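Side-chain contacts in ribonuclease J (Methanolobus psychrophilus R15, PDB 5HAB), which probably degrades RNA as a metal-dependent exoribonuclease of the metallo-beta-lactamase/beta-CASP family: residues Thr24-Ile29 / Gly221-Ile226; Thr42-Asn47 / Ile51-Gly56; Leu225-Thr230 / Trp417-Met422; Gln436-Tyr441 / Leu456-Asn461. The protein carries 1 engineered substitution. All coordinates share one frame; numbering follows the deposited sequence.

Contact 1 of 4, residues Thr24-Ile29 / Gly221-Ile226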
loop_
_atom_site.group_PDB
_atom_site.type_symbol
_atom_site.label_atom_id
_atom_site.label_comp_id
_atom_site.label_asym_id
_atom_site.label_seq_id
_atom_site.Cartn_x
_atom_site.Cartn_y
_atom_site.Cartn_z
ATOM N N THR B 24 20.880 -22.998 37.847
ATOM C CA THR B 24 20.137 -23.731 36.827
ATOM C C THR B 24 20.548 -23.307 35.420
ATOM O O THR B 24 20.602 -22.111 35.133
ATOM C CB THR B 24 18.617 -23.546 36.992
ATOM O OG1 THR B 24 18.201 -24.088 38.251
ATOM C CG2 THR B 24 17.872 -24.272 35.884
ATOM N N GLU B 25 20.855 -24.264 34.547
ATOM C CA GLU B 25 21.114 -23.891 33.162
ATOM C C GLU B 25 19.835 -24.051 32.340
ATOM O O GLU B 25 19.257 -25.135 32.257
ATOM C CB GLU B 25 22.243 -24.724 32.548
ATOM C CG GLU B 25 22.614 -24.261 31.135
ATOM C CD GLU B 25 23.573 -25.199 30.421
ATOM O OE1 GLU B 25 23.291 -26.416 30.366
ATOM O OE2 GLU B 25 24.604 -24.715 29.902
ATOM N N ILE B 26 19.421 -22.944 31.732
ATOM C CA ILE B 26 18.226 -22.843 30.905
ATOM C C ILE B 26 18.606 -22.736 29.432
ATOM O O ILE B 26 19.467 -21.954 29.068
ATOM C CB ILE B 26 17.370 -21.621 31.326
ATOM C CG1 ILE B 26 16.978 -21.711 32.802
ATOM C CG2 ILE B 26 16.137 -21.485 30.438
ATOM C CD1 ILE B 26 15.950 -22.778 33.096
ATOM N N GLY B 27 17.966 -23.525 28.581
ATOM C CA GLY B 27 18.136 -23.370 27.152
ATOM C C GLY B 27 16.829 -22.976 26.496
ATOM O O GLY B 27 15.803 -23.612 26.724
ATOM N N ILE B 28 16.860 -21.923 25.687
ATOM C CA ILE B 28 15.696 -21.538 24.902
ATOM C C ILE B 28 16.050 -21.862 23.465
ATOM O O ILE B 28 16.852 -21.169 22.850
ATOM C CB ILE B 28 15.328 -20.045 25.049
ATOM C CG1 ILE B 28 15.226 -19.625 26.519
ATOM C CG2 ILE B 28 14.024 -19.756 24.306
ATOM C CD1 ILE B 28 14.116 -20.295 27.284
ATOM N N ILE B 29 15.466 -22.929 22.939
ATOM C CA ILE B 29 15.785 -23.401 21.598
ATOM C C ILE B 29 14.656 -23.063 20.635
ATOM O O ILE B 29 13.516 -23.491 20.819
ATOM C CB ILE B 29 16.079 -24.915 21.586
ATOM C CG1 ILE B 29 17.228 -25.248 22.543
ATOM C CG2 ILE B 29 16.432 -25.369 20.181
ATOM C CD1 ILE B 29 16.779 -25.658 23.930
ATOM N N GLY B 221 9.402 -14.596 40.280
ATOM C CA GLY B 221 10.629 -14.593 39.504
ATOM C C GLY B 221 10.507 -15.299 38.170
ATOM O O GLY B 221 10.435 -16.527 38.112
ATOM N N VAL B 222 10.475 -14.519 37.093
ATOM C CA VAL B 222 10.436 -15.077 35.747
ATOM C C VAL B 222 11.795 -14.885 35.094
ATOM O O VAL B 222 12.253 -13.759 34.907
ATOM C CB VAL B 222 9.314 -14.448 34.902
ATOM C CG1 VAL B 222 9.335 -15.006 33.489
ATOM C CG2 VAL B 222 7.964 -14.712 35.543
ATOM N N ILE B 223 12.440 -16.000 34.768
ATOM C CA ILE B 223 13.745 -16.006 34.120
ATOM C C ILE B 223 13.650 -15.504 32.684
ATOM O O ILE B 223 14.460 -14.690 32.236
ATOM C CB ILE B 223 14.360 -17.423 34.142
ATOM C CG1 ILE B 223 14.500 -17.931 35.578
ATOM C CG2 ILE B 223 15.699 -17.437 33.422
ATOM C CD1 ILE B 223 14.931 -19.379 35.673
ATOM N N ALA B 224 12.653 -16.000 31.962
ATOM C CA ALA B 224 12.534 -15.715 30.541
ATOM C C ALA B 224 11.081 -15.772 30.096
ATOM O O ALA B 224 10.299 -16.601 30.564
ATOM C CB ALA B 224 13.377 -16.691 29.725
ATOM N N LEU B 225 10.726 -14.856 29.208
ATOM C CA LEU B 225 9.421 -14.858 28.573
ATOM C C LEU B 225 9.602 -15.109 27.084
ATOM O O LEU B 225 10.366 -14.405 26.416
ATOM C CB LEU B 225 8.689 -13.533 28.816
ATOM C CG LEU B 225 7.427 -13.276 27.986
ATOM C CD1 LEU B 225 6.361 -14.318 28.278
ATOM C CD2 LEU B 225 6.880 -11.875 28.232
ATOM N N ILE B 226 8.939 -16.145 26.585
ATOM C CA ILE B 226 8.829 -16.368 25.155
ATOM C C ILE B 226 7.428 -15.934 24.789
ATOM O O ILE B 226 6.455 -16.487 25.298
ATOM C CB ILE B 226 9.083 -17.833 24.761
ATOM C CG1 ILE B 226 10.518 -18.248 25.099
ATOM C CG2 ILE B 226 8.754 -18.065 23.283
ATOM C CD1 ILE B 226 10.661 -18.937 26.441
#
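The backbone of I28 is hydrogen-bonded to L465 and that of I26 to I467, tying strand 24-29 to strand 464-469, while the side chains of I26 and I28 meet I223, A224 and I226. This is the seam between the two facing beta-sheets of the metallo-beta-lactamase sandwich: strand 24-32 belongs to the seven-stranded sheet, strand 222-228 to the six-stranded one. No hydrogen bond crosses. The backbones stay apart, with CA of I28 8.6 Å from CA of I226, and side chains fill the interval. I28 and I226 reach toward each other tip to tip. In I28, CG1 stands anti to the carbonyl carbon (chi1 -51°), which leaves CG2 anti to the backbone N; both branches thus meet I226, CG2 lying 3.9 Å from CG1 of I226. Beta-branched isoleucine suits the place, because it accepts extended backbone angles and offers two arms to the opposite sheet. A224, a small residue between the larger I223 and I226, receives CD1 of I28 on its CB at 4.4 Å. CG1 of I26 meets CD1 of I223 at 4.2 Å. V191 and I44 also pack here. Between the two segments the closest approach is 3.8 Å, from CD1 of I28 to CD1 of I226.

Contact 2 of 4, residues Thr42-Asn47 / Ile51-Gly56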
loop_
_atom_site.group_PDB
_atom_site.type_symbol
_atom_site.label_atom_id
_atom_site.label_comp_id
_atom_site.label_asym_id
_atom_site.label_seq_id
_atom_site.Cartn_x
_atom_site.Cartn_y
_atom_site.Cartn_z
ATOM N N THR B 42 9.042 -24.721 19.932
ATOM C CA THR B 42 10.056 -24.201 20.843
ATOM C C THR B 42 10.503 -25.332 21.769
ATOM O O THR B 42 9.747 -26.261 22.012
ATOM C CB THR B 42 9.517 -22.997 21.660
ATOM O OG1 THR B 42 9.139 -21.946 20.761
ATOM C CG2 THR B 42 10.558 -22.467 22.649
ATOM N N ALA B 43 11.741 -25.289 22.243
ATOM C CA ALA B 43 12.192 -26.281 23.210
ATOM C C ALA B 43 12.815 -25.589 24.412
ATOM O O ALA B 43 13.706 -24.761 24.264
ATOM C CB ALA B 43 13.183 -27.257 22.570
ATOM N N ILE B 44 12.315 -25.910 25.600
ATOM C CA ILE B 44 12.833 -25.350 26.840
ATOM C C ILE B 44 13.663 -26.412 27.550
ATOM O O ILE B 44 13.134 -27.420 28.000
ATOM C CB ILE B 44 11.699 -24.854 27.759
ATOM C CG1 ILE B 44 10.766 -23.889 27.021
ATOM C CG2 ILE B 44 12.275 -24.213 29.021
ATOM C CD1 ILE B 44 11.458 -22.659 26.481
ATOM N N ARG B 45 14.960 -26.172 27.672
ATOM C CA ARG B 45 15.856 -27.105 28.335
ATOM C C ARG B 45 16.112 -26.637 29.761
ATOM O O ARG B 45 16.501 -25.500 29.982
ATOM C CB ARG B 45 17.180 -27.223 27.567
ATOM C CG ARG B 45 18.204 -28.153 28.204
ATOM C CD ARG B 45 19.457 -28.294 27.340
ATOM N NE ARG B 45 20.100 -27.005 27.096
ATOM C CZ ARG B 45 20.809 -26.332 27.998
ATOM N NH1 ARG B 45 20.978 -26.824 29.218
ATOM N NH2 ARG B 45 21.351 -25.164 27.681
ATOM N N VAL B 46 15.844 -27.497 30.732
ATOM C CA VAL B 46 16.262 -27.248 32.101
ATOM C C VAL B 46 17.333 -28.277 32.455
ATOM O O VAL B 46 17.042 -29.468 32.631
ATOM C CB VAL B 46 15.085 -27.293 33.073
ATOM C CG1 VAL B 46 15.499 -26.720 34.423
ATOM C CG2 VAL B 46 13.900 -26.527 32.502
ATOM N N ASN B 47 18.575 -27.807 32.507
ATOM C CA ASN B 47 19.744 -28.656 32.710
ATOM C C ASN B 47 19.850 -29.705 31.600
ATOM O O ASN B 47 20.423 -29.430 30.545
ATOM C CB ASN B 47 19.688 -29.294 34.098
ATOM C CG ASN B 47 19.748 -28.255 35.204
ATOM O OD1 ASN B 47 20.436 -27.241 35.077
ATOM N ND2 ASN B 47 19.004 -28.480 36.276
ATOM N N ILE B 51 11.493 -29.745 27.701
ATOM C CA ILE B 51 10.061 -29.613 27.449
ATOM C C ILE B 51 9.855 -28.992 26.068
ATOM O O ILE B 51 10.220 -27.848 25.855
ATOM C CB ILE B 51 9.382 -28.763 28.535
ATOM C CG1 ILE B 51 9.762 -29.273 29.924
ATOM C CG2 ILE B 51 7.866 -28.742 28.343
ATOM C CD1 ILE B 51 9.143 -30.604 30.271
ATOM N N ILE B 52 9.290 -29.741 25.130
ATOM C CA ILE B 52 8.921 -29.179 23.838
ATOM C C ILE B 52 7.589 -28.453 23.987
ATOM O O ILE B 52 6.683 -28.937 24.663
ATOM C CB ILE B 52 8.857 -30.266 22.738
ATOM C CG1 ILE B 52 10.247 -30.846 22.466
ATOM C CG2 ILE B 52 8.290 -29.705 21.447
ATOM C CD1 ILE B 52 10.250 -31.981 21.446
ATOM N N ILE B 53 7.484 -27.276 23.377
ATOM C CA ILE B 53 6.240 -26.517 23.373
ATOM C C ILE B 53 5.782 -26.289 21.933
ATOM O O ILE B 53 6.462 -25.612 21.139
ATOM C CB ILE B 53 6.379 -25.187 24.123
ATOM C CG1 ILE B 53 7.007 -25.406 25.501
ATOM C CG2 ILE B 53 5.020 -24.533 24.278
ATOM C CD1 ILE B 53 7.015 -24.155 26.373
ATOM N N ASP B 54 4.651 -26.919 21.619
ATOM C CA ASP B 54 3.932 -26.796 20.351
ATOM C C ASP B 54 4.702 -27.387 19.175
ATOM O O ASP B 54 5.928 -27.397 19.155
ATOM C CB ASP B 54 3.576 -25.328 20.082
ATOM C CG ASP B 54 2.551 -24.788 21.075
ATOM O OD1 ASP B 54 1.600 -25.527 21.415
ATOM O OD2 ASP B 54 2.695 -23.631 21.522
ATOM N N MET B 55 3.956 -27.884 18.195
ATOM C CA MET B 55 4.517 -28.478 16.994
ATOM C C MET B 55 3.570 -28.149 15.838
ATOM O O MET B 55 2.690 -28.945 15.494
ATOM C CB MET B 55 4.683 -29.998 17.144
ATOM C CG MET B 55 5.588 -30.435 18.300
ATOM S SD MET B 55 5.937 -32.208 18.347
ATOM C CE MET B 55 5.494 -32.647 16.688
ATOM N N GLY B 56 3.753 -26.978 15.237
ATOM C CA GLY B 56 2.813 -26.485 14.243
ATOM C C GLY B 56 3.169 -26.759 12.798
ATOM O O GLY B 56 4.256 -27.244 12.496
#
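Strands 41-46 and 49-53 form a beta hairpin, in which T42, A43 and I44 lie beside I53, I52 and I51 in antiparallel register. T42 and I53 form a hydrogen-bonded pair: T42 N gives to I53 O at 3.0 Å, and I53 N gives back to T42 O at 2.8 Å. I44 and I51 repeat the pattern, with I44 N to I51 O and I51 N to I44 O both 2.9 Å. Between them A43 and I52 make a non-hydrogen-bonded pair, their CA atoms 4.4 Å apart. T42, I44, I51 and I53 share one face, on which I44 and I53 cross obliquely. The extended chain of I53 (chi2 -173°) carries its CD1 to 3.8 Å from CG1 of I44. I184 and V182 of the second sheet cover that face, so branched apolar side chains suit it. T42, the polar member, has its OG1 bonded to the hydroxyl of Y34. Such a two-stranded antiparallel unit within a larger mixed sheet belongs to the metallo-beta-lactamase sandwich.

Contact 3 of 4, residues Leu225-Thr230 / Trp417-Met422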
loop_
_atom_site.group_PDB
_atom_site.type_symbol
_atom_site.label_atom_id
_atom_site.label_comp_id
_atom_site.label_asym_id
_atom_site.label_seq_id
_atom_site.Cartn_x
_atom_site.Cartn_y
_atom_site.Cartn_z
ATOM N N LEU B 225 10.726 -14.856 29.208
ATOM C CA LEU B 225 9.421 -14.858 28.573
ATOM C C LEU B 225 9.602 -15.109 27.084
ATOM O O LEU B 225 10.366 -14.405 26.416
ATOM C CB LEU B 225 8.689 -13.533 28.816
ATOM C CG LEU B 225 7.427 -13.276 27.986
ATOM C CD1 LEU B 225 6.361 -14.318 28.278
ATOM C CD2 LEU B 225 6.880 -11.875 28.232
ATOM N N ILE B 226 8.939 -16.145 26.585
ATOM C CA ILE B 226 8.829 -16.368 25.155
ATOM C C ILE B 226 7.428 -15.934 24.789
ATOM O O ILE B 226 6.455 -16.487 25.298
ATOM C CB ILE B 226 9.083 -17.833 24.761
ATOM C CG1 ILE B 226 10.518 -18.248 25.099
ATOM C CG2 ILE B 226 8.754 -18.065 23.283
ATOM C CD1 ILE B 226 10.661 -18.937 26.441
ATOM N N THR B 227 7.312 -14.931 23.929
ATOM C CA THR B 227 5.996 -14.403 23.601
ATOM C C THR B 227 5.944 -14.054 22.118
ATOM O O THR B 227 6.970 -13.787 21.494
ATOM C CB THR B 227 5.639 -13.180 24.483
ATOM O OG1 THR B 227 4.263 -12.831 24.297
ATOM C CG2 THR B 227 6.515 -11.979 24.161
ATOM N N GLU B 228 4.744 -14.103 21.554
ATOM C CA GLU B 228 4.543 -13.844 20.132
ATOM C C GLU B 228 4.834 -12.385 19.781
ATOM O O GLU B 228 4.659 -11.495 20.605
ATOM C CB GLU B 228 3.110 -14.205 19.732
ATOM C CG GLU B 228 2.057 -13.319 20.391
ATOM C CD GLU B 228 0.723 -13.357 19.671
ATOM O OE1 GLU B 228 0.099 -14.432 19.639
ATOM O OE2 GLU B 228 0.298 -12.312 19.134
ATOM N N SER B 229 5.296 -12.146 18.561
ATOM C CA SER B 229 5.497 -10.782 18.092
ATOM C C SER B 229 4.519 -10.448 16.968
ATOM O O SER B 229 4.565 -9.356 16.415
ATOM C CB SER B 229 6.928 -10.592 17.606
ATOM O OG SER B 229 7.163 -11.369 16.449
ATOM N N THR B 230 3.635 -11.398 16.663
ATOM C CA THR B 230 2.755 -11.369 15.492
ATOM C C THR B 230 2.068 -10.031 15.202
ATOM O O THR B 230 2.103 -9.554 14.071
ATOM C CB THR B 230 1.648 -12.445 15.627
ATOM O OG1 THR B 230 2.238 -13.695 15.996
ATOM C CG2 THR B 230 0.897 -12.619 14.317
ATOM N N TRP B 417 2.845 -4.634 26.184
ATOM C CA TRP B 417 3.364 -3.681 27.159
ATOM C C TRP B 417 2.953 -4.080 28.579
ATOM O O TRP B 417 3.791 -4.213 29.482
ATOM C CB TRP B 417 2.860 -2.275 26.818
ATOM C CG TRP B 417 3.306 -1.200 27.746
ATOM C CD1 TRP B 417 2.597 -0.660 28.776
ATOM C CD2 TRP B 417 4.552 -0.499 27.703
ATOM N NE1 TRP B 417 3.331 0.324 29.392
ATOM C CE2 TRP B 417 4.536 0.442 28.754
ATOM C CE3 TRP B 417 5.684 -0.582 26.888
ATOM C CZ2 TRP B 417 5.606 1.295 29.007
ATOM C CZ3 TRP B 417 6.746 0.267 27.141
ATOM C CH2 TRP B 417 6.700 1.192 28.192
ATOM N N GLU B 418 1.657 -4.301 28.763
ATOM C CA GLU B 418 1.137 -4.658 30.075
ATOM C C GLU B 418 1.580 -6.058 30.512
ATOM O O GLU B 418 1.852 -6.285 31.693
ATOM C CB GLU B 418 -0.388 -4.541 30.081
ATOM C CG GLU B 418 -0.859 -3.105 29.854
ATOM C CD GLU B 418 -2.279 -2.861 30.323
ATOM O OE1 GLU B 418 -2.722 -1.693 30.277
ATOM O OE2 GLU B 418 -2.949 -3.830 30.745
ATOM N N LEU B 419 1.664 -6.992 29.569
ATOM C CA LEU B 419 2.182 -8.326 29.881
ATOM C C LEU B 419 3.605 -8.215 30.423
ATOM O O LEU B 419 3.968 -8.847 31.419
ATOM C CB LEU B 419 2.156 -9.231 28.648
ATOM C CG LEU B 419 2.767 -10.626 28.834
ATOM C CD1 LEU B 419 1.990 -11.420 29.867
ATOM C CD2 LEU B 419 2.821 -11.383 27.520
ATOM N N LEU B 420 4.403 -7.392 29.752
ATOM C CA LEU B 420 5.783 -7.163 30.134
ATOM C C LEU B 420 5.847 -6.538 31.526
ATOM O O LEU B 420 6.728 -6.866 32.319
ATOM C CB LEU B 420 6.466 -6.264 29.101
ATOM C CG LEU B 420 7.873 -6.637 28.649
ATOM C CD1 LEU B 420 7.957 -8.130 28.400
ATOM C CD2 LEU B 420 8.213 -5.881 27.380
ATOM N N ARG B 421 4.897 -5.660 31.834
ATOM C CA ARG B 421 4.902 -5.010 33.144
ATOM C C ARG B 421 4.432 -5.947 34.255
ATOM O O ARG B 421 4.817 -5.788 35.412
ATOM C CB ARG B 421 4.020 -3.759 33.132
ATOM C CG ARG B 421 4.602 -2.575 32.373
ATOM C CD ARG B 421 3.877 -1.269 32.714
ATOM N NE ARG B 421 3.311 -1.264 34.064
ATOM C CZ ARG B 421 2.019 -1.437 34.332
ATOM N NH1 ARG B 421 1.157 -1.631 33.341
ATOM N NH2 ARG B 421 1.592 -1.420 35.587
ATOM N N MET B 422 3.634 -6.947 33.899
ATOM C CA MET B 422 3.137 -7.890 34.891
ATOM C C MET B 422 4.140 -9.006 35.190
ATOM O O MET B 422 4.441 -9.284 36.351
ATOM C CB MET B 422 1.806 -8.485 34.425
ATOM C CG MET B 422 0.639 -7.512 34.524
ATOM S SD MET B 422 -0.952 -8.258 34.117
ATOM C CE MET B 422 -0.759 -8.528 32.357
#
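L225 leaves the strand toward the helix that carries L419 and L420, with CG anti to its backbone N (chi1 168°). CB and CG act as a spacer, and the touching is done by one branch: CD2 reaches CD1 of L420 at 3.9 Å and CD2 of L419 at 4.2 Å, each of the two leucines lying aslant to L225. On L420 the first torsion of -136° lies well off a staggered value, and the end of that side chain swings nearer to the strand than its CB bond alone would suggest. T227, two residues along on the same side of the strand, passes L419 in the reverse direction, its OG1 3.8 Å from CD2 of L419. A methyl offers the oxygen only van der Waals contact; the hydroxyl's hydrogen bond is with the carbonyl O of A194.

Helix segment 417-422 runs nearly antiparallel to strand segment 225-228 (169°), their axes 11.2 Å apart at closest approach; helix 413-423 thus packs on the outer face of the six-stranded sheet. Leucine suits the helix here because its flexible branched end can fit the surface of a strand. The helix's far side meets a second subunit, where W417 makes a cation-pi contact with R400 of that subunit. No hydrogen bond links the two segments, so dispersion and shape join them, and the threonine hydroxyl enters this apolar layer with its polar need met by A194.

Contact 4 of 4, residues Gln436-Tyr441 / Leu456-Asn461. With SO4 (sulfate ion), chain M; nucleotides of chain D.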
loop_
_atom_site.group_PDB
_atom_site.type_symbol
_atom_site.label_atom_id
_atom_site.label_comp_id
_atom_site.label_asym_id
_atom_site.label_seq_id
_atom_site.Cartn_x
_atom_site.Cartn_y
_atom_site.Cartn_z
ATOM N N GLN B 436 10.907 -9.395 10.828
ATOM C CA GLN B 436 10.302 -8.057 10.808
ATOM C C GLN B 436 9.359 -7.823 12.008
ATOM O O GLN B 436 9.417 -6.772 12.689
ATOM C CB GLN B 436 9.549 -7.836 9.489
ATOM C CG GLN B 436 10.448 -7.686 8.249
ATOM C CD GLN B 436 11.129 -8.982 7.798
ATOM O OE1 GLN B 436 10.659 -10.093 8.074
ATOM N NE2 GLN B 436 12.252 -8.836 7.098
ATOM N N MET B 437 8.508 -8.814 12.278
ATOM C CA MET B 437 7.603 -8.756 13.427
ATOM C C MET B 437 8.414 -8.668 14.716
ATOM O O MET B 437 8.093 -7.882 15.618
ATOM C CB MET B 437 6.672 -9.976 13.455
ATOM C CG MET B 437 5.901 -10.199 12.146
ATOM S SD MET B 437 4.819 -11.655 12.154
ATOM C CE MET B 437 3.985 -11.485 10.583
ATOM N N HIS B 438 9.485 -9.462 14.787
ATOM C CA HIS B 438 10.363 -9.445 15.954
ATOM C C HIS B 438 10.976 -8.053 16.117
ATOM O O HIS B 438 11.132 -7.590 17.230
ATOM C CB HIS B 438 11.478 -10.499 15.849
ATOM C CG HIS B 438 10.981 -11.891 15.618
ATOM N ND1 HIS B 438 9.738 -12.322 16.030
ATOM C CD2 HIS B 438 11.556 -12.949 14.993
ATOM C CE1 HIS B 438 9.570 -13.583 15.675
ATOM N NE2 HIS B 438 10.658 -13.987 15.043
ATOM N N SER B 439 11.309 -7.390 15.011
ATOM C CA SER B 439 11.828 -6.019 15.059
ATOM C C SER B 439 10.832 -5.072 15.717
ATOM O O SER B 439 11.210 -4.217 16.549
ATOM C CB SER B 439 12.163 -5.515 13.653
ATOM O OG SER B 439 13.143 -6.338 13.047
ATOM N N GLU B 440 9.557 -5.238 15.359
ATOM C CA GLU B 440 8.507 -4.441 16.005
ATOM C C GLU B 440 8.545 -4.683 17.515
ATOM O O GLU B 440 8.601 -3.730 18.336
ATOM C CB GLU B 440 7.117 -4.810 15.477
ATOM C CG GLU B 440 6.993 -4.935 13.964
ATOM C CD GLU B 440 6.835 -3.608 13.265
ATOM O OE1 GLU B 440 6.681 -2.578 13.956
ATOM O OE2 GLU B 440 6.850 -3.602 12.015
ATOM N N TYR B 441 8.539 -5.970 17.876
ATOM C CA TYR B 441 8.503 -6.333 19.286
ATOM C C TYR B 441 9.697 -5.734 20.017
ATOM O O TYR B 441 9.558 -5.222 21.125
ATOM C CB TYR B 441 8.487 -7.858 19.501
ATOM C CG TYR B 441 8.297 -8.173 20.966
ATOM C CD1 TYR B 441 9.384 -8.224 21.838
ATOM C CD2 TYR B 441 7.027 -8.349 21.491
ATOM C CE1 TYR B 441 9.206 -8.465 23.189
ATOM C CE2 TYR B 441 6.840 -8.612 22.837
ATOM C CZ TYR B 441 7.933 -8.661 23.681
ATOM O OH TYR B 441 7.750 -8.901 25.020
ATOM N N LEU B 456 17.134 -8.948 26.087
ATOM C CA LEU B 456 16.173 -9.070 25.000
ATOM C C LEU B 456 16.878 -9.789 23.864
ATOM O O LEU B 456 17.960 -9.374 23.456
ATOM C CB LEU B 456 15.673 -7.687 24.560
ATOM C CG LEU B 456 14.859 -7.575 23.267
ATOM C CD1 LEU B 456 13.481 -8.207 23.410
ATOM C CD2 LEU B 456 14.749 -6.127 22.822
ATOM N N HIS B 457 16.293 -10.874 23.363
ATOM C CA HIS B 457 17.043 -11.751 22.469
ATOM C C HIS B 457 16.323 -12.112 21.179
ATOM O O HIS B 457 15.188 -12.591 21.181
ATOM C CB HIS B 457 17.447 -13.015 23.226
ATOM C CG HIS B 457 18.081 -12.723 24.546
ATOM N ND1 HIS B 457 19.434 -12.500 24.686
ATOM C CD2 HIS B 457 17.540 -12.550 25.775
ATOM C CE1 HIS B 457 19.703 -12.229 25.950
ATOM N NE2 HIS B 457 18.572 -12.254 26.632
ATOM N N LEU B 458 17.023 -11.883 20.075
ATOM C CA LEU B 458 16.523 -12.187 18.748
ATOM C C LEU B 458 17.064 -13.535 18.284
ATOM O O LEU B 458 18.246 -13.661 17.970
ATOM C CB LEU B 458 16.919 -11.081 17.763
ATOM C CG LEU B 458 16.551 -11.297 16.297
ATOM C CD1 LEU B 458 15.064 -11.608 16.149
ATOM C CD2 LEU B 458 16.942 -10.095 15.456
ATOM N N LEU B 459 16.206 -14.548 18.293
ATOM C CA LEU B 459 16.582 -15.885 17.845
ATOM C C LEU B 459 16.103 -16.203 16.425
ATOM O O LEU B 459 15.002 -15.814 16.023
ATOM C CB LEU B 459 16.030 -16.935 18.814
ATOM C CG LEU B 459 16.507 -16.877 20.263
ATOM C CD1 LEU B 459 16.040 -18.110 21.016
ATOM C CD2 LEU B 459 18.026 -16.761 20.306
ATOM N N ARG B 460 16.929 -16.942 15.689
ATOM C CA ARG B 460 16.554 -17.518 14.399
ATOM C C ARG B 460 16.289 -19.016 14.592
ATOM O O ARG B 460 16.772 -19.600 15.561
ATOM C CB ARG B 460 17.665 -17.293 13.365
ATOM C CG ARG B 460 18.127 -15.843 13.236
ATOM C CD ARG B 460 17.063 -14.984 12.583
ATOM N NE ARG B 460 17.079 -15.108 11.128
ATOM C CZ ARG B 460 16.006 -14.977 10.354
ATOM N NH1 ARG B 460 14.814 -14.752 10.898
ATOM N NH2 ARG B 460 16.120 -15.095 9.038
ATOM N N ASN B 461 15.539 -19.638 13.681
ATOM C CA ASN B 461 15.312 -21.087 13.739
ATOM C C ASN B 461 16.637 -21.837 13.883
ATOM O O ASN B 461 17.589 -21.578 13.145
ATOM C CB ASN B 461 14.585 -21.604 12.485
ATOM C CG ASN B 461 13.133 -21.145 12.393
ATOM O OD1 ASN B 461 12.476 -20.877 13.398
ATOM N ND2 ASN B 461 12.621 -21.079 11.172
HETATM S S SO4 M . 22.576 -12.553 22.473
HETATM O O1 SO4 M . 21.272 -12.227 23.039
HETATM O O2 SO4 M . 23.610 -11.809 23.185
HETATM O O3 SO4 M . 22.596 -12.192 21.056
HETATM O O4 SO4 M . 22.823 -13.987 22.613
ATOM O OP3 A D 1 -7.085 -12.407 12.313
ATOM P P A D 1 -6.056 -12.962 13.226
ATOM O OP1 A D 1 -6.718 -13.890 14.179
ATOM O OP2 A D 1 -5.253 -11.834 13.759
ATOM O "O5'" A D 1 -5.045 -13.795 12.332
ATOM C "C5'" A D 1 -5.502 -14.768 11.397
ATOM C "C4'" A D 1 -4.386 -15.707 11.016
ATOM O "O4'" A D 1 -3.459 -14.996 10.148
ATOM C "C3'" A D 1 -3.563 -16.222 12.195
ATOM O "O3'" A D 1 -3.164 -17.573 11.981
ATOM C "C2'" A D 1 -2.344 -15.304 12.201
ATOM O "O2'" A D 1 -1.183 -15.879 12.763
ATOM C "C1'" A D 1 -2.161 -14.994 10.716
ATOM N N9 A D 1 -1.576 -13.667 10.490
ATOM C C8 A D 1 -1.892 -12.517 11.179
ATOM N N7 A D 1 -1.221 -11.458 10.798
ATOM C C5 A D 1 -0.398 -11.940 9.788
ATOM C C6 A D 1 0.560 -11.305 8.977
ATOM N N6 A D 1 0.858 -10.003 9.060
ATOM N N1 A D 1 1.208 -12.067 8.064
ATOM C C2 A D 1 0.908 -13.372 7.983
ATOM N N3 A D 1 0.027 -14.082 8.689
ATOM C C4 A D 1 -0.601 -13.300 9.588
#
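With CG anti to its carbonyl carbon (chi1 -55°), H438 lays its CB and ring beside L458, whose CG stands anti to the backbone N (chi1 176°), a torsion that turns CD1 to the helix. The two side chains cross at about a right angle: CD1 of L458 is 3.8 Å from CB of H438 and 3.9 Å from its CD2, approaching the ring obliquely. One helical turn on, CD1 of L456 comes to the edge of the Y441 ring, near its plane, 4.3 Å from CE1. The alternating leucines suit an extended chain beside a helix, sending apolar ends to it, L458 against H438 and L456 against Y441.

The imidazole is fixed by its nitrogens: NE2 of H438 is bonded to the carbonyl O of Y34 and ND1 to OG of S229. H457, whose side chain turns away from the helix, has ND1 very close to O1 of a sulfate ion, probably from the crystallisation liquor. On the helix's RNA side, CE of M437 lies 3.8 Å from N6 of nucleotide A1 of chain D. L458 packs on L458 of a third subunit. Such packing belongs to the C-terminal return of the chain, from helix 435-447 to strand 464-469 at the edge of the seven-stranded sheet.

Contact 2 pairs strands within one sheet, contact 1 joins that sheet to the other, and contacts 3 and 4 add the helices outside. The centres of contacts 1 and 2 lie 11 Å apart, and CD1 of I28 meets CD1 of I44 at 3.6 Å. Contacts 1 and 3 share strand 222-228: I226 packs inward, its CD1 3.8 Å from CD1 of I44, whereas L225 packs outward. Contacts 3 and 4 join through OH of Y441, 3.5 Å from CD1 of L420. By nearest atoms the RNA is about 4 Å from contact 3, about 9 Å from contact 2 and about 15 Å from contact 1; in contact 4 M437 meets its adenine.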